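PDB 5GKD: AlyGC from Glaciecola chathamensis, which is an alginate lyase of polysaccharide lyase family 6 and probably cleaves alginate chains by beta-elimination. Local coordinates for residues A[624-632]-A[683-691]. Sequence-based numbering, arbitrary orientation.
Sequences VYRGGTDES and FELTVGEPK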
ATOM      1  N   VAL A 624      -8.481  -3.877  15.464  1.00 21.74           N
ATOM      2  CA  VAL A 624      -8.956  -4.668  14.346  1.00 22.94           C
ATOM      3  C   VAL A 624     -10.266  -4.081  13.833  1.00 23.19           C
ATOM      4  O   VAL A 624     -11.151  -3.715  14.615  1.00 25.82           O
ATOM      5  CB  VAL A 624      -9.044  -6.172  14.683  1.00 25.33           C
ATOM      6  CG1 VAL A 624      -8.695  -6.462  16.126  1.00 20.60           C
ATOM      7  CG2 VAL A 624     -10.321  -6.761  14.258  1.00 24.19           C
ATOM      8  N   TYR A 625     -10.347  -3.920  12.511  1.00 20.17           N
ATOM      9  CA  TYR A 625     -11.342  -3.054  11.904  1.00 18.24           C
ATOM     10  C   TYR A 625     -11.946  -3.723  10.678  1.00 20.30           C
ATOM     11  O   TYR A 625     -11.223  -4.217   9.814  1.00 21.17           O
ATOM     12  CB  TYR A 625     -10.699  -1.704  11.536  1.00 18.90           C
ATOM     13  CG  TYR A 625     -11.649  -0.683  10.970  1.00 19.15           C
ATOM     14  CD1 TYR A 625     -11.992  -0.684   9.619  1.00 17.17           C
ATOM     15  CD2 TYR A 625     -12.172   0.310  11.776  1.00 21.27           C
ATOM     16  CE1 TYR A 625     -12.856   0.256   9.104  1.00 20.26           C
ATOM     17  CE2 TYR A 625     -13.024   1.255  11.279  1.00 18.08           C
ATOM     18  CZ  TYR A 625     -13.371   1.228   9.945  1.00 21.46           C
ATOM     19  OH  TYR A 625     -14.230   2.178   9.477  1.00 18.95           O
ATOM     20  N   ARG A 626     -13.269  -3.750  10.622  1.00 18.70           N
ATOM     21  CA  ARG A 626     -14.002  -4.161   9.428  1.00 18.09           C
ATOM     22  C   ARG A 626     -15.139  -3.167   9.274  1.00 20.23           C
ATOM     23  O   ARG A 626     -16.094  -3.188  10.058  1.00 22.11           O
ATOM     24  CB  ARG A 626     -14.538  -5.597   9.537  1.00 20.50           C
ATOM     25  CG  ARG A 626     -15.348  -6.054   8.311  1.00 17.82           C
ATOM     26  CD  ARG A 626     -16.038  -7.413   8.523  1.00 17.46           C
ATOM     27  NE  ARG A 626     -17.113  -7.369   9.520  1.00 20.60           N
ATOM     28  CZ  ARG A 626     -18.408  -7.318   9.228  1.00 20.61           C
ATOM     29  NH1 ARG A 626     -18.793  -7.329   7.967  1.00 19.73           N
ATOM     30  NH2 ARG A 626     -19.315  -7.258  10.196  1.00 20.80           N
ATOM     31  N   GLY A 627     -15.039  -2.295   8.286  1.00 19.94           N
ATOM     32  CA  GLY A 627     -15.989  -1.219   8.133  1.00 20.84           C
ATOM     33  C   GLY A 627     -17.020  -1.435   7.039  1.00 23.70           C
ATOM     34  O   GLY A 627     -16.835  -2.221   6.107  1.00 25.04           O
ATOM     35  N   GLY A 628     -18.099  -0.680   7.150  1.00 21.76           N
ATOM     36  CA  GLY A 628     -19.194  -0.771   6.224  1.00 22.78           C
ATOM     37  C   GLY A 628     -20.311  -1.655   6.743  1.00 25.65           C
ATOM     38  O   GLY A 628     -20.415  -1.975   7.925  1.00 25.08           O
ATOM     39  N   THR A 629     -21.157  -2.061   5.810  1.00 26.23           N
ATOM     40  CA  THR A 629     -22.417  -2.710   6.126  1.00 26.30           C
ATOM     41  C   THR A 629     -22.531  -4.062   5.431  1.00 24.13           C
ATOM     42  O   THR A 629     -23.637  -4.541   5.192  1.00 26.11           O
ATOM     43  CB  THR A 629     -23.585  -1.796   5.753  1.00 26.61           C
ATOM     44  OG1 THR A 629     -23.502  -1.462   4.372  1.00 29.74           O
ATOM     45  CG2 THR A 629     -23.513  -0.498   6.527  1.00 33.79           C
ATOM     46  N   ASP A 630     -21.408  -4.693   5.122  1.00 20.67           N
ATOM     47  CA  ASP A 630     -21.450  -6.000   4.480  1.00 25.71           C
ATOM     48  C   ASP A 630     -21.854  -7.093   5.462  1.00 20.51           C
ATOM     49  O   ASP A 630     -21.426  -7.116   6.618  1.00 21.83           O
ATOM     50  CB  ASP A 630     -20.097  -6.338   3.862  1.00 22.68           C
ATOM     51  CG  ASP A 630     -20.074  -7.714   3.244  1.00 22.74           C
ATOM     52  OD1 ASP A 630     -20.670  -7.862   2.165  1.00 22.11           O
ATOM     53  OD2 ASP A 630     -19.468  -8.646   3.829  1.00 19.62           O
ATOM     54  N   GLU A 631     -22.660  -8.015   4.985  1.00 19.93           N
ATOM     55  CA  GLU A 631     -23.045  -9.187   5.758  1.00 23.10           C
ATOM     56  C   GLU A 631     -22.674 -10.470   5.024  1.00 21.92           C
ATOM     57  O   GLU A 631     -23.376 -11.475   5.101  1.00 22.47           O
ATOM     58  CB  GLU A 631     -24.536  -9.155   6.082  1.00 20.39           C
ATOM     59  CG  GLU A 631     -24.965  -7.930   6.876  1.00 21.44           C
ATOM     60  CD  GLU A 631     -26.473  -7.845   7.050  1.00 24.80           C
ATOM     61  OE1 GLU A 631     -27.135  -7.259   6.167  1.00 27.90           O
ATOM     62  OE2 GLU A 631     -26.989  -8.369   8.066  1.00 24.41           O
ATOM     63  N   SER A 632     -21.545 -10.461   4.328  1.00 20.01           N
ATOM     64  CA  SER A 632     -21.149 -11.586   3.504  1.00 21.00           C
ATOM     65  C   SER A 632     -20.071 -12.459   4.113  1.00 18.81           C
ATOM     66  O   SER A 632     -19.625 -13.401   3.447  1.00 24.42           O
ATOM     67  CB  SER A 632     -20.674 -11.085   2.146  1.00 18.88           C
ATOM     68  OG  SER A 632     -21.675 -10.315   1.537  1.00 20.00           O
ATOM     69  N   PHE A 683     -15.610  -1.529  22.102  1.00 25.44           N
ATOM     70  CA  PHE A 683     -16.327  -2.176  21.020  1.00 26.32           C
ATOM     71  C   PHE A 683     -17.025  -1.121  20.179  1.00 27.45           C
ATOM     72  O   PHE A 683     -17.651  -0.199  20.716  1.00 29.73           O
ATOM     73  CB  PHE A 683     -17.350  -3.186  21.551  1.00 26.91           C
ATOM     74  CG  PHE A 683     -16.729  -4.339  22.263  1.00 25.43           C
ATOM     75  CD1 PHE A 683     -16.185  -5.387  21.554  1.00 23.61           C
ATOM     76  CD2 PHE A 683     -16.672  -4.370  23.641  1.00 27.21           C
ATOM     77  CE1 PHE A 683     -15.591  -6.448  22.212  1.00 25.44           C
ATOM     78  CE2 PHE A 683     -16.082  -5.422  24.302  1.00 28.89           C
ATOM     79  CZ  PHE A 683     -15.541  -6.462  23.587  1.00 28.17           C
ATOM     80  N   GLU A 684     -16.890  -1.249  18.868  1.00 24.39           N
ATOM     81  CA  GLU A 684     -17.651  -0.480  17.899  1.00 23.46           C
ATOM     82  C   GLU A 684     -18.381  -1.514  17.030  1.00 24.69           C
ATOM     83  O   GLU A 684     -17.886  -1.964  15.994  1.00 25.16           O
ATOM     84  CB  GLU A 684     -16.711   0.477  17.109  1.00 25.47           C
ATOM     85  CG  GLU A 684     -16.021   1.521  18.008  1.00 24.43           C
ATOM     86  CD  GLU A 684     -15.182   2.550  17.259  1.00 29.87           C
ATOM     87  OE1 GLU A 684     -14.771   2.272  16.116  1.00 30.01           O
ATOM     88  OE2 GLU A 684     -14.927   3.647  17.819  1.00 30.28           O
ATOM     89  N   LEU A 685     -19.531  -1.939  17.488  1.00 24.63           N
ATOM     90  CA  LEU A 685     -20.327  -2.938  16.826  1.00 29.00           C
ATOM     91  C   LEU A 685     -21.036  -2.435  15.586  1.00 27.74           C
ATOM     92  O   LEU A 685     -21.601  -1.396  15.616  1.00 29.68           O
ATOM     93  CB  LEU A 685     -21.320  -3.524  17.811  1.00 30.45           C
ATOM     94  CG  LEU A 685     -20.701  -4.139  19.036  1.00 31.58           C
ATOM     95  CD1 LEU A 685     -21.715  -4.360  20.114  1.00 35.54           C
ATOM     96  CD2 LEU A 685     -19.905  -5.394  18.733  1.00 26.82           C
ATOM     97  N   THR A 686     -20.971  -3.190  14.499  1.00 24.76           N
ATOM     98  CA  THR A 686     -21.607  -2.831  13.240  1.00 24.63           C
ATOM     99  C   THR A 686     -22.790  -3.740  12.919  1.00 31.20           C
ATOM    100  O   THR A 686     -23.363  -4.308  13.778  1.00 35.89           O
ATOM    101  CB  THR A 686     -20.618  -2.900  12.065  1.00 25.69           C
ATOM    102  OG1 THR A 686     -20.193  -4.234  11.886  1.00 24.29           O
ATOM    103  CG2 THR A 686     -19.423  -2.031  12.302  1.00 23.92           C
ATOM    104  N   VAL A 687     -23.124  -3.883  11.660  1.00 29.42           N
ATOM    105  CA  VAL A 687     -24.194  -4.731  11.233  1.00 26.53           C
ATOM    106  C   VAL A 687     -23.898  -6.220  11.413  1.00 26.66           C
ATOM    107  O   VAL A 687     -22.822  -6.603  11.747  1.00 27.98           O
ATOM    108  CB  VAL A 687     -24.519  -4.480   9.751  1.00 30.41           C
ATOM    109  CG1 VAL A 687     -24.873  -3.047   9.532  1.00 37.99           C
ATOM    110  CG2 VAL A 687     -23.328  -4.801   8.886  1.00 31.37           C
ATOM    111  N   GLY A 688     -24.903  -7.031  11.172  1.00 24.43           N
ATOM    112  CA  GLY A 688     -24.835  -8.465  11.244  1.00 23.97           C
ATOM    113  C   GLY A 688     -24.955  -9.184  12.557  1.00 25.77           C
ATOM    114  O   GLY A 688     -24.491 -10.259  12.673  1.00 23.47           O
ATOM    115  N   GLU A 689     -25.575  -8.545  13.536  1.00 27.95           N
ATOM    116  CA  GLU A 689     -25.852  -9.100  14.856  1.00 24.79           C
ATOM    117  C   GLU A 689     -24.611  -9.791  15.464  1.00 23.54           C
ATOM    118  O   GLU A 689     -24.641 -10.980  15.734  1.00 24.49           O
ATOM    119  CB  GLU A 689     -27.037 -10.059  14.802  1.00 28.41           C
ATOM    120  CG  GLU A 689     -28.322  -9.404  14.255  1.00 26.57           C
ATOM    121  CD  GLU A 689     -29.493 -10.369  14.096  1.00 28.64           C
ATOM    122  OE1 GLU A 689     -29.429 -11.283  13.248  1.00 35.47           O
ATOM    123  OE2 GLU A 689     -30.498 -10.208  14.800  1.00 28.57           O
ATOM    124  N   PRO A 690     -23.524  -9.050  15.664  1.00 22.34           N
ATOM    125  CA  PRO A 690     -22.327  -9.667  16.241  1.00 23.09           C
ATOM    126  C   PRO A 690     -22.580 -10.152  17.654  1.00 25.37           C
ATOM    127  O   PRO A 690     -23.455  -9.657  18.363  1.00 29.65           O
ATOM    128  CB  PRO A 690     -21.298  -8.537  16.227  1.00 21.35           C
ATOM    129  CG  PRO A 690     -22.110  -7.309  16.305  1.00 23.72           C
ATOM    130  CD  PRO A 690     -23.378  -7.597  15.537  1.00 25.38           C
ATOM    131  N   LYS A 691     -21.769 -11.126  18.068  1.00 26.83           N
ATOM    132  CA  LYS A 691     -21.884 -11.790  19.358  1.00 30.60           C
ATOM    133  C   LYS A 691     -20.655 -11.459  20.197  1.00 31.22           C
ATOM    134  O   LYS A 691     -19.525 -11.745  19.786  1.00 26.62           O
ATOM    135  CB  LYS A 691     -22.026 -13.300  19.167  1.00 34.39           C
ATOM    136  CG  LYS A 691     -23.161 -13.699  18.234  1.00 35.86           C
ATOM    137  CD  LYS A 691     -23.144 -15.193  17.915  1.00 38.66           C
ATOM    138  CE  LYS A 691     -24.519 -15.666  17.446  1.00 38.23           C
ATOM    139  NZ  LYS A 691     -25.058 -14.889  16.287  1.00 43.39           N
TER
HETATM  140  O   HOH W   1     -18.754  -3.624   9.296  1.00 18.80           O
HETATM  141  O   HOH W   2     -20.208  -7.232  13.091  1.00 24.49           O
HETATM  142  O   HOH W   3     -21.896  -8.016   9.326  1.00 27.66           O
HETATM  143  O   HOH W   4     -27.575  -6.063  10.280  1.00 40.74           O
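Val687 packs against Thr629 where two loops meet, each leaving a strand of the C-terminal parallel beta-helix, 622-625 and 681-685; strand 660-663 lies between these in the sheet, which places the loops two coils apart. The wedge is the CG2 branch of Val687, 3.6 Å from Thr629 CA. Chi1 of -58° puts CG1 anti to the carbonyl carbon and leaves CG2 between backbone N and carbonyl carbon, against the Thr629 backbone; CG1 meets the Thr629 methyl CG2 at 4.2 Å. Glu631 CG meets the same Val687 CG2 at 4.1 Å, its side chain running at about a right angle to the valine.

No direct hydrogen bond joins the segments; waters bridge them instead. One donates to Arg626 O and Gly628 O and accepts from Thr686 OG1 at 3.0 Å, lying over the guanidinium face of Arg626. A second, in the guanidinium plane, donates to Val687 O and accepts a weak bond from Arg626 NH2; a third takes a firmer bond from NH2 at 2.8 Å, and a fourth links Gly688 N to Glu631 OE2.

The guanidinium is held from two parts of the fold: NH1 donates to Asp630 O of its own loop at 3.0 Å, the acceptor only 2° out of the guanidinium plane, and NE to Gly664 O, just past strand 660-663. Beyond it, Glu631 OE2 forms salt bridges with Arg332 and Arg284, tying this loop to the N-terminal beta-helix, while Asp630 touches Asn180, a calcium ligand. An Asx turn follows at Asp630, where Ser632 N donates to Asp630 OD2 at 2.8 Å from above the carboxylate plane.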